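Local coordinates for protein meso-diaminopimelate dehydrogenase (Clostridium tetani, PDB 3WGY) that catalyses, in its natural form, the NADP-dependent oxidative deamination of meso-diaminopimelate, and is here an engineered variant with 4-methyl-2-oxovalerate bound, at residues I116-L127 with V283-I291; R194-P205 with F225-T236. The protein carries 6 engineered substitutions. All blocks are in the same frame, centred on the assembly; numbering follows the deposited sequence.

Contact 1: residues I116-L127 with V283-I291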
loop_
_atom_site.group_PDB
_atom_site.type_symbol
_atom_site.label_atom_id
_atom_site.label_comp_id
_atom_site.label_asym_id
_atom_site.label_seq_id
_atom_site.Cartn_x
_atom_site.Cartn_y
_atom_site.Cartn_z
ATOM N N ILE B 116 -9.492 3.140 23.465
ATOM C CA ILE B 116 -8.540 3.381 22.393
ATOM C C ILE B 116 -9.232 4.215 21.331
ATOM O O ILE B 116 -10.403 4.004 21.037
ATOM C CB ILE B 116 -8.024 2.059 21.774
ATOM C CG1 ILE B 116 -7.228 2.350 20.497
ATOM C CG2 ILE B 116 -9.187 1.129 21.478
ATOM C CD1 ILE B 116 -6.544 1.132 19.915
ATOM N N SER B 117 -8.506 5.176 20.769
ATOM C CA SER B 117 -9.067 6.049 19.744
ATOM C C SER B 117 -8.199 6.128 18.502
ATOM O O SER B 117 -7.017 6.451 18.582
ATOM C CB SER B 117 -9.260 7.467 20.289
ATOM O OG SER B 117 -10.259 7.498 21.288
ATOM N N LEU B 118 -8.791 5.834 17.354
ATOM C CA LEU B 118 -8.071 5.912 16.091
ATOM C C LEU B 118 -8.392 7.258 15.448
ATOM O O LEU B 118 -9.549 7.561 15.171
ATOM C CB LEU B 118 -8.499 4.780 15.154
ATOM C CG LEU B 118 -8.015 4.942 13.710
ATOM C CD1 LEU B 118 -6.492 5.016 13.697
ATOM C CD2 LEU B 118 -8.517 3.769 12.858
ATOM N N ILE B 119 -7.371 8.072 15.226
ATOM C CA ILE B 119 -7.586 9.372 14.608
ATOM C C ILE B 119 -7.009 9.438 13.195
ATOM O O ILE B 119 -6.103 8.681 12.842
ATOM C CB ILE B 119 -6.928 10.507 15.414
ATOM C CG1 ILE B 119 -5.413 10.463 15.218
ATOM C CG2 ILE B 119 -7.258 10.356 16.905
ATOM C CD1 ILE B 119 -4.712 11.737 15.607
ATOM N N SER B 120 -7.565 10.343 12.397
ATOM C CA SER B 120 -7.113 10.601 11.041
ATOM C C SER B 120 -7.027 9.441 10.050
ATOM O O SER B 120 -6.012 9.282 9.361
ATOM C CB SER B 120 -5.760 11.314 11.097
ATOM O OG SER B 120 -5.840 12.513 11.857
ATOM N N THR B 121 -8.074 8.630 9.965
ATOM C CA THR B 121 -8.069 7.545 8.992
ATOM C C THR B 121 -8.952 7.985 7.814
ATOM O O THR B 121 -9.658 8.993 7.905
ATOM C CB THR B 121 -8.573 6.210 9.606
ATOM O OG1 THR B 121 -8.362 5.146 8.666
ATOM C CG2 THR B 121 -10.035 6.291 9.958
ATOM N N GLY B 122 -8.896 7.240 6.715
ATOM C CA GLY B 122 -9.652 7.577 5.517
ATOM C C GLY B 122 -8.671 7.402 4.369
ATOM O O GLY B 122 -7.740 6.598 4.507
ATOM N N TRP B 123 -8.839 8.109 3.249
ATOM C CA TRP B 123 -7.861 7.935 2.179
ATOM C C TRP B 123 -6.718 8.939 2.307
ATOM O O TRP B 123 -5.579 8.615 1.996
ATOM C CB TRP B 123 -8.497 7.939 0.766
ATOM C CG TRP B 123 -9.384 9.088 0.344
ATOM C CD1 TRP B 123 -10.675 9.321 0.733
ATOM C CD2 TRP B 123 -9.080 10.083 -0.650
ATOM N NE1 TRP B 123 -11.194 10.390 0.035
ATOM C CE2 TRP B 123 -10.238 10.877 -0.818
ATOM C CE3 TRP B 123 -7.943 10.377 -1.415
ATOM C CZ2 TRP B 123 -10.293 11.948 -1.721
ATOM C CZ3 TRP B 123 -8.000 11.444 -2.316
ATOM C CH2 TRP B 123 -9.167 12.213 -2.459
ATOM N N ASP B 124 -7.017 10.151 2.770
ATOM C CA ASP B 124 -5.969 11.142 3.031
ATOM C C ASP B 124 -6.508 12.231 3.939
ATOM O O ASP B 124 -7.254 13.109 3.500
ATOM C CB ASP B 124 -5.411 11.779 1.757
ATOM C CG ASP B 124 -4.061 12.468 1.998
ATOM O OD1 ASP B 124 -3.604 12.492 3.166
ATOM O OD2 ASP B 124 -3.452 12.980 1.029
ATOM N N PRO B 125 -6.120 12.198 5.223
ATOM C CA PRO B 125 -5.216 11.198 5.810
ATOM C C PRO B 125 -5.764 9.768 5.805
ATOM O O PRO B 125 -6.972 9.543 5.687
ATOM C CB PRO B 125 -5.005 11.728 7.226
ATOM C CG PRO B 125 -6.354 12.305 7.543
ATOM C CD PRO B 125 -6.674 13.075 6.272
ATOM N N GLY B 126 -4.855 8.808 5.939
ATOM C CA GLY B 126 -5.247 7.413 5.945
ATOM C C GLY B 126 -4.389 6.596 5.002
ATOM O O GLY B 126 -3.186 6.443 5.220
ATOM N N LEU B 127 -4.998 6.080 3.938
ATOM C CA LEU B 127 -4.253 5.263 2.988
ATOM C C LEU B 127 -3.094 6.014 2.334
ATOM O O LEU B 127 -2.011 5.457 2.165
ATOM C CB LEU B 127 -5.195 4.701 1.923
ATOM C CG LEU B 127 -6.409 3.968 2.504
ATOM C CD1 LEU B 127 -7.203 3.338 1.375
ATOM C CD2 LEU B 127 -5.951 2.899 3.488
ATOM N N VAL B 283 -13.353 2.671 4.468
ATOM C CA VAL B 283 -12.092 2.682 5.174
ATOM C C VAL B 283 -12.391 2.771 6.667
ATOM O O VAL B 283 -11.812 2.035 7.474
ATOM C CB VAL B 283 -11.215 3.891 4.748
ATOM C CG1 VAL B 283 -9.978 3.966 5.629
ATOM C CG2 VAL B 283 -10.821 3.753 3.266
ATOM N N LEU B 284 -13.312 3.665 7.029
ATOM C CA LEU B 284 -13.673 3.828 8.436
ATOM C C LEU B 284 -14.141 2.499 9.028
ATOM O O LEU B 284 -13.713 2.108 10.118
ATOM C CB LEU B 284 -14.767 4.896 8.599
ATOM C CG LEU B 284 -14.308 6.353 8.426
ATOM C CD1 LEU B 284 -15.513 7.298 8.477
ATOM C CD2 LEU B 284 -13.315 6.693 9.529
ATOM N N VAL B 285 -15.008 1.805 8.305
ATOM C CA VAL B 285 -15.522 0.525 8.771
ATOM C C VAL B 285 -14.422 -0.519 8.945
ATOM O O VAL B 285 -14.370 -1.189 9.977
ATOM C CB VAL B 285 -16.588 -0.028 7.817
ATOM C CG1 VAL B 285 -17.007 -1.433 8.259
ATOM C CG2 VAL B 285 -17.793 0.906 7.805
ATOM N N ALA B 286 -13.547 -0.662 7.951
ATOM C CA ALA B 286 -12.471 -1.643 8.041
ATOM C C ALA B 286 -11.601 -1.388 9.268
ATOM O O ALA B 286 -11.229 -2.325 9.992
ATOM C CB ALA B 286 -11.622 -1.614 6.791
ATOM N N TYR B 287 -11.274 -0.120 9.499
ATOM C CA TYR B 287 -10.457 0.241 10.648
ATOM C C TYR B 287 -11.196 0.029 11.970
ATOM O O TYR B 287 -10.569 -0.082 13.022
ATOM C CB TYR B 287 -9.954 1.677 10.512
ATOM C CG TYR B 287 -8.627 1.726 9.784
ATOM C CD1 TYR B 287 -7.431 1.483 10.464
ATOM C CD2 TYR B 287 -8.572 1.895 8.401
ATOM C CE1 TYR B 287 -6.214 1.395 9.786
ATOM C CE2 TYR B 287 -7.358 1.811 7.709
ATOM C CZ TYR B 287 -6.186 1.552 8.409
ATOM O OH TYR B 287 -4.996 1.398 7.732
ATOM N N SER B 288 -12.524 -0.051 11.913
ATOM C CA SER B 288 -13.306 -0.302 13.119
ATOM C C SER B 288 -13.015 -1.720 13.573
ATOM O O SER B 288 -12.946 -1.995 14.769
ATOM C CB SER B 288 -14.804 -0.159 12.851
ATOM O OG SER B 288 -15.171 1.204 12.882
ATOM N N ARG B 289 -12.844 -2.619 12.607
ATOM C CA ARG B 289 -12.546 -4.007 12.920
ATOM C C ARG B 289 -11.209 -4.069 13.645
ATOM O O ARG B 289 -11.051 -4.821 14.604
ATOM C CB ARG B 289 -12.477 -4.858 11.646
ATOM C CG ARG B 289 -12.144 -6.323 11.932
ATOM C CD ARG B 289 -12.198 -7.204 10.693
ATOM N NE ARG B 289 -13.521 -7.234 10.070
ATOM C CZ ARG B 289 -13.878 -6.506 9.021
ATOM N NH1 ARG B 289 -13.010 -5.672 8.453
ATOM N NH2 ARG B 289 -15.108 -6.607 8.542
ATOM N N ALA B 290 -10.250 -3.267 13.182
ATOM C CA ALA B 290 -8.919 -3.235 13.780
ATOM C C ALA B 290 -8.926 -2.665 15.192
ATOM O O ALA B 290 -8.229 -3.171 16.072
ATOM C CB ALA B 290 -7.976 -2.422 12.911
ATOM N N ILE B 291 -9.691 -1.597 15.402
ATOM C CA ILE B 291 -9.758 -0.973 16.718
ATOM C C ILE B 291 -10.426 -1.913 17.706
ATOM O O ILE B 291 -10.015 -2.007 18.863
ATOM C CB ILE B 291 -10.527 0.356 16.664
ATOM C CG1 ILE B 291 -9.780 1.332 15.755
ATOM C CG2 ILE B 291 -10.667 0.936 18.060
ATOM C CD1 ILE B 291 -8.309 1.488 16.094
#

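Contact 2: residues R194-P205 with F225-T236. Engineered in segment 194-205: Met-199 (natural residue Arg).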
loop_
_atom_site.group_PDB
_atom_site.type_symbol
_atom_site.label_atom_id
_atom_site.label_comp_id
_atom_site.label_asym_id
_atom_site.label_seq_id
_atom_site.Cartn_x
_atom_site.Cartn_y
_atom_site.Cartn_z
ATOM N N ARG B 194 2.312 25.266 -9.646
ATOM C CA ARG B 194 1.735 25.414 -10.972
ATOM C C ARG B 194 1.915 24.217 -11.902
ATOM O O ARG B 194 1.165 24.061 -12.869
ATOM C CB ARG B 194 2.307 26.661 -11.646
ATOM C CG ARG B 194 1.595 27.009 -12.933
ATOM C CD ARG B 194 2.110 28.292 -13.559
ATOM N NE ARG B 194 1.001 29.067 -14.096
ATOM C CZ ARG B 194 0.199 29.831 -13.360
ATOM N NH1 ARG B 194 0.391 29.937 -12.051
ATOM N NH2 ARG B 194 -0.809 30.471 -13.928
ATOM N N GLU B 195 2.903 23.375 -11.623
ATOM C CA GLU B 195 3.155 22.212 -12.466
ATOM C C GLU B 195 2.400 20.949 -12.053
ATOM O O GLU B 195 2.104 20.106 -12.902
ATOM C CB GLU B 195 4.655 21.898 -12.499
ATOM C CG GLU B 195 5.527 23.048 -12.984
ATOM C CD GLU B 195 7.010 22.750 -12.845
ATOM O OE1 GLU B 195 7.433 22.312 -11.754
ATOM O OE2 GLU B 195 7.757 22.958 -13.823
ATOM N N LYS B 196 2.088 20.819 -10.766
ATOM C CA LYS B 196 1.398 19.630 -10.243
ATOM C C LYS B 196 -0.104 19.516 -10.503
ATOM O O LYS B 196 -0.585 18.442 -10.871
ATOM C CB LYS B 196 1.626 19.498 -8.731
ATOM C CG LYS B 196 3.058 19.208 -8.324
ATOM C CD LYS B 196 3.180 19.033 -6.816
ATOM C CE LYS B 196 2.449 17.789 -6.331
ATOM N NZ LYS B 196 2.519 17.663 -4.847
ATOM N N HIS B 197 -0.843 20.602 -10.284
ATOM C CA HIS B 197 -2.289 20.587 -10.479
ATOM C C HIS B 197 -2.824 21.807 -11.215
ATOM O O HIS B 197 -2.299 22.912 -11.078
ATOM C CB HIS B 197 -3.034 20.529 -9.136
ATOM C CG HIS B 197 -2.605 19.418 -8.228
ATOM N ND1 HIS B 197 -1.460 19.487 -7.459
ATOM C CD2 HIS B 197 -3.191 18.233 -7.931
ATOM C CE1 HIS B 197 -1.362 18.394 -6.723
ATOM N NE2 HIS B 197 -2.397 17.617 -6.992
ATOM N N GLU B 198 -3.896 21.596 -11.972
ATOM C CA GLU B 198 -4.556 22.683 -12.685
ATOM C C GLU B 198 -5.960 22.761 -12.089
ATOM O O GLU B 198 -6.382 21.865 -11.353
ATOM C CB GLU B 198 -4.650 22.389 -14.186
ATOM C CG GLU B 198 -5.748 21.416 -14.561
ATOM C CD GLU B 198 -5.904 21.241 -16.066
ATOM O OE1 GLU B 198 -6.128 22.247 -16.771
ATOM O OE2 GLU B 198 -5.810 20.095 -16.549
ATOM N N MET B 199 -6.681 23.830 -12.387
ATOM C CA MET B 199 -8.029 23.975 -11.869
ATOM C C MET B 199 -9.011 24.270 -12.989
ATOM O O MET B 199 -8.751 25.103 -13.856
ATOM C CB MET B 199 -8.069 25.072 -10.805
ATOM C CG MET B 199 -7.719 24.554 -9.412
ATOM S SD MET B 199 -7.488 25.876 -8.223
ATOM C CE MET B 199 -6.249 25.153 -7.140
ATOM N N VAL B 200 -10.132 23.559 -12.968
ATOM C CA VAL B 200 -11.162 23.715 -13.981
ATOM C C VAL B 200 -12.470 24.109 -13.316
ATOM O O VAL B 200 -12.905 23.496 -12.332
ATOM C CB VAL B 200 -11.368 22.402 -14.774
ATOM C CG1 VAL B 200 -12.355 22.624 -15.931
ATOM C CG2 VAL B 200 -10.032 21.909 -15.310
ATOM N N CYS B 201 -13.093 25.149 -13.851
ATOM C CA CYS B 201 -14.353 25.621 -13.308
ATOM C C CYS B 201 -15.445 25.511 -14.353
ATOM O O CYS B 201 -15.199 25.639 -15.552
ATOM C CB CYS B 201 -14.236 27.080 -12.863
ATOM S SG CYS B 201 -13.028 27.404 -11.560
ATOM N N TYR B 202 -16.656 25.244 -13.885
ATOM C CA TYR B 202 -17.812 25.163 -14.757
ATOM C C TYR B 202 -18.766 26.162 -14.133
ATOM O O TYR B 202 -19.257 25.961 -13.022
ATOM C CB TYR B 202 -18.396 23.752 -14.760
ATOM C CG TYR B 202 -17.470 22.739 -15.397
ATOM C CD1 TYR B 202 -16.400 22.190 -14.685
ATOM C CD2 TYR B 202 -17.642 22.358 -16.732
ATOM C CE1 TYR B 202 -15.526 21.285 -15.285
ATOM C CE2 TYR B 202 -16.779 21.464 -17.343
ATOM C CZ TYR B 202 -15.723 20.929 -16.618
ATOM O OH TYR B 202 -14.868 20.048 -17.234
ATOM N N VAL B 203 -19.015 27.246 -14.856
ATOM C CA VAL B 203 -19.849 28.316 -14.346
ATOM C C VAL B 203 -21.173 28.573 -15.046
ATOM O O VAL B 203 -21.281 28.485 -16.261
ATOM C CB VAL B 203 -19.045 29.645 -14.345
ATOM C CG1 VAL B 203 -19.941 30.818 -13.967
ATOM C CG2 VAL B 203 -17.858 29.527 -13.399
ATOM N N VAL B 204 -22.181 28.885 -14.241
ATOM C CA VAL B 204 -23.500 29.234 -14.739
ATOM C C VAL B 204 -23.515 30.750 -14.553
ATOM O O VAL B 204 -23.570 31.246 -13.427
ATOM C CB VAL B 204 -24.618 28.608 -13.889
ATOM C CG1 VAL B 204 -25.976 28.969 -14.477
ATOM C CG2 VAL B 204 -24.437 27.092 -13.834
ATOM N N PRO B 205 -23.444 31.505 -15.658
ATOM C CA PRO B 205 -23.441 32.970 -15.607
ATOM C C PRO B 205 -24.824 33.595 -15.452
ATOM O O PRO B 205 -25.823 32.996 -15.856
ATOM C CB PRO B 205 -22.814 33.340 -16.941
ATOM C CG PRO B 205 -23.459 32.329 -17.854
ATOM C CD PRO B 205 -23.345 31.032 -17.054
ATOM N N PHE B 225 -7.027 30.718 -7.136
ATOM C CA PHE B 225 -6.653 30.326 -8.493
ATOM C C PHE B 225 -5.387 30.953 -9.074
ATOM O O PHE B 225 -4.744 30.358 -9.938
ATOM C CB PHE B 225 -7.816 30.626 -9.444
ATOM C CG PHE B 225 -9.094 29.939 -9.076
ATOM C CD1 PHE B 225 -9.320 28.618 -9.448
ATOM C CD2 PHE B 225 -10.068 30.607 -8.345
ATOM C CE1 PHE B 225 -10.502 27.970 -9.095
ATOM C CE2 PHE B 225 -11.256 29.970 -7.984
ATOM C CZ PHE B 225 -11.473 28.648 -8.360
ATOM N N ALA B 226 -5.048 32.150 -8.611
ATOM C CA ALA B 226 -3.879 32.879 -9.095
ATOM C C ALA B 226 -2.643 32.022 -9.378
ATOM O O ALA B 226 -2.011 32.166 -10.425
ATOM C CB ALA B 226 -3.523 33.995 -8.112
ATOM N N ASP B 227 -2.301 31.128 -8.456
ATOM C CA ASP B 227 -1.124 30.285 -8.626
ATOM C C ASP B 227 -1.288 29.096 -9.563
ATOM O O ASP B 227 -0.298 28.457 -9.911
ATOM C CB ASP B 227 -0.639 29.768 -7.267
ATOM C CG ASP B 227 -0.124 30.877 -6.366
ATOM O OD1 ASP B 227 0.736 31.658 -6.819
ATOM O OD2 ASP B 227 -0.578 30.969 -5.206
ATOM N N TYR B 228 -2.516 28.802 -9.983
ATOM C CA TYR B 228 -2.756 27.650 -10.860
ATOM C C TYR B 228 -3.280 27.994 -12.248
ATOM O O TYR B 228 -3.954 29.004 -12.426
ATOM C CB TYR B 228 -3.770 26.687 -10.222
ATOM C CG TYR B 228 -3.402 26.162 -8.850
ATOM C CD1 TYR B 228 -3.446 26.991 -7.730
ATOM C CD2 TYR B 228 -3.038 24.822 -8.669
ATOM C CE1 TYR B 228 -3.144 26.507 -6.468
ATOM C CE2 TYR B 228 -2.734 24.326 -7.412
ATOM C CZ TYR B 228 -2.791 25.175 -6.316
ATOM O OH TYR B 228 -2.511 24.697 -5.060
ATOM N N ASN B 229 -2.967 27.151 -13.229
ATOM C CA ASN B 229 -3.490 27.355 -14.571
ATOM C C ASN B 229 -4.953 26.992 -14.382
ATOM O O ASN B 229 -5.266 25.868 -13.978
ATOM C CB ASN B 229 -2.850 26.404 -15.581
ATOM C CG ASN B 229 -1.366 26.647 -15.756
ATOM O OD1 ASN B 229 -0.897 27.785 -15.679
ATOM N ND2 ASN B 229 -0.616 25.578 -16.014
ATOM N N THR B 230 -5.842 27.943 -14.655
ATOM C CA THR B 230 -7.272 27.737 -14.463
ATOM C C THR B 230 -8.077 27.884 -15.746
ATOM O O THR B 230 -7.892 28.837 -16.495
ATOM C CB THR B 230 -7.820 28.742 -13.428
ATOM O OG1 THR B 230 -7.122 28.572 -12.186
ATOM C CG2 THR B 230 -9.310 28.536 -13.208
ATOM N N THR B 231 -8.968 26.929 -15.989
ATOM C CA THR B 231 -9.825 26.941 -17.169
ATOM C C THR B 231 -11.249 27.188 -16.700
ATOM O O THR B 231 -11.666 26.665 -15.662
ATOM C CB THR B 231 -9.791 25.595 -17.912
ATOM O OG1 THR B 231 -8.453 25.310 -18.328
ATOM C CG2 THR B 231 -10.700 25.636 -19.141
ATOM N N VAL B 232 -11.992 27.989 -17.453
ATOM C CA VAL B 232 -13.368 28.281 -17.087
ATOM C C VAL B 232 -14.301 27.922 -18.232
ATOM O O VAL B 232 -14.165 28.442 -19.342
ATOM C CB VAL B 232 -13.548 29.772 -16.735
ATOM C CG1 VAL B 232 -14.998 30.056 -16.363
ATOM C CG2 VAL B 232 -12.619 30.146 -15.585
ATOM N N HIS B 233 -15.232 27.014 -17.963
ATOM C CA HIS B 233 -16.200 26.593 -18.962
ATOM C C HIS B 233 -17.559 27.150 -18.557
ATOM O O HIS B 233 -17.922 27.125 -17.377
ATOM C CB HIS B 233 -16.287 25.066 -19.030
ATOM C CG HIS B 233 -15.014 24.403 -19.453
ATOM N ND1 HIS B 233 -14.512 24.509 -20.736
ATOM C CD2 HIS B 233 -14.146 23.620 -18.768
ATOM C CE1 HIS B 233 -13.390 23.816 -20.821
ATOM N NE2 HIS B 233 -13.146 23.271 -19.642
ATOM N N PHE B 234 -18.310 27.652 -19.530
ATOM C CA PHE B 234 -19.627 28.196 -19.239
ATOM C C PHE B 234 -20.715 27.203 -19.628
ATOM O O PHE B 234 -20.752 26.704 -20.753
ATOM C CB PHE B 234 -19.797 29.539 -19.954
ATOM C CG PHE B 234 -18.920 30.622 -19.392
ATOM C CD1 PHE B 234 -19.153 31.125 -18.113
ATOM C CD2 PHE B 234 -17.832 31.103 -20.110
ATOM C CE1 PHE B 234 -18.316 32.091 -17.560
ATOM C CE2 PHE B 234 -16.986 32.071 -19.563
ATOM C CZ PHE B 234 -17.229 32.566 -18.287
ATOM N N ILE B 235 -21.584 26.893 -18.674
ATOM C CA ILE B 235 -22.657 25.946 -18.914
ATOM C C ILE B 235 -23.967 26.453 -18.309
ATOM O O ILE B 235 -23.998 27.488 -17.652
ATOM C CB ILE B 235 -22.319 24.569 -18.285
ATOM C CG1 ILE B 235 -22.189 24.706 -16.768
ATOM C CG2 ILE B 235 -21.017 24.027 -18.862
ATOM C CD1 ILE B 235 -22.034 23.380 -16.059
ATOM N N THR B 236 -25.046 25.710 -18.528
ATOM C CA THR B 236 -26.352 26.072 -17.991
ATOM C C THR B 236 -26.545 25.423 -16.624
ATOM O O THR B 236 -25.760 24.568 -16.211
ATOM C CB THR B 236 -27.487 25.568 -18.883
ATOM O OG1 THR B 236 -27.592 24.143 -18.746
ATOM C CG2 THR B 236 -27.220 25.921 -20.344
HETATM O O HOH W 1 -1.360 25.103 -12.458
HETATM O O HOH W 2 1.843 24.201 -15.373
HETATM O O HOH W 3 -6.824 24.517 -16.270
#

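Contact 1: residues I116-L127 with V283-I291
Ile-291 presses its side chain onto Leu-118, with Ile-291 CD1 only 3.4 Å from Leu-118 CB, a tight carbon contact. Its two branches divide the strand between them: CG1 and CD1 lie against Leu-118, while CG2 meets CG2 of Ile-116 at 3.7 Å. Leu-118 holds its CG anti to the backbone N (chi1 168°), which carries CD2 down to Tyr-287, 3.5 Å from that residue's CB and obliquely placed against its ring. Past the strand, Thr-121 continues the same surface. Its OG1 lies 3.3 Å above the plane of the Tyr-287 ring, off centre and nearest to CD2. This hydroxyl oxygen is buried by the contact and has no polar partner in the model. The methyl of Thr-121, CG2, packs tightly on Leu-284 CD2 at 3.3 Å. Farther along, Val-283 splits its branches as well: CG1 lies 3.6 Å from the backbone N of Gly-122, the N-cap of the next helix, and CG2 meets Leu-127 CD1 tip to tip at 4.1 Å. Leu-134 and Ile-138 of the second subunit pack on Leu-127 and Val-283, extending this end of the core into the dimer interface. Segment 283-291 runs nearly antiparallel to strand 116-118 (155°), and its helix, 276-296, leads on to strand 301-303, a parallel neighbour of 116-118. Such helix-on-sheet packing is consistent with a Rossmann-type dinucleotide-binding domain.

Contact 2: residues R194-P205 with F225-T236
Met-199, an engineered residue that replaces a natural arginine, brings its sulfur to two aromatic rings of 225-236 at once. SD stands over one face of Tyr-228, 4.5 Å from the ring centroid, and approaches Phe-225 obliquely, 3.5 Å from CD1; both are Met-aromatic contacts. The terminal methyl also lies over the Tyr-228 ring, modelled too close for its exact position to be trusted. Cys-201 SG follows along the same side, 3.6 Å from Phe-225 CE1, and the helices 154-162 and 211-219 cover this face through Ile-160 and Ile-218. On the reverse face Tyr-202 and His-233 lie side by side, pointing the same way with their planes 33° apart, and Val-200 CG1 touches the edge of the imidazole at CD2 (3.5 Å). Between the faces, six nearly straight backbone hydrogen bonds join the two segments, from Met-199 N to Asn-229 O (2.9 Å) through Ile-235 N to Val-203 O. They use Met-199, Cys-201 and Val-203 of the first strand; Val-200, Tyr-202 and Val-204 bond instead to strand 166-175. Ahead of this pairing, one water donates to Arg-194 O and His-197 O and accepts from Asn-229 N (2.7 Å), tying the helix end to the incoming chain. Parallel strands 197-205 and 230-234, linked through helix 211-219, form a beta-alpha-beta crossover at the edge of the mixed sheet in the C-terminal domain.

How the contacts relate
Contact 1 is wholly buried and reaches the subunit interface, whereas contact 2 lies farther out, partly exposed at a sheet edge that the second subunit does not touch. Their centres are about 33 Å apart and they share no helix or strand. In sequence, both segments of contact 2 fall between those of contact 1, so the chain leaves the parallel sheet, builds the other sheets, and returns to it with helix 276-296. The chemistry follows the architecture: contact 1 packs a helix on a strand and the turn after it mainly through aliphatic side chains, with no hydrogen bond between the segments, while contact 2 joins strand to strand by backbone hydrogen bonds, supplemented by sulfur-aromatic contacts and water. Contact 2 is also near the bound 4-methyl-2-oxovalerate: the side chain of the engineered Met-199 lies about 8 Å from it.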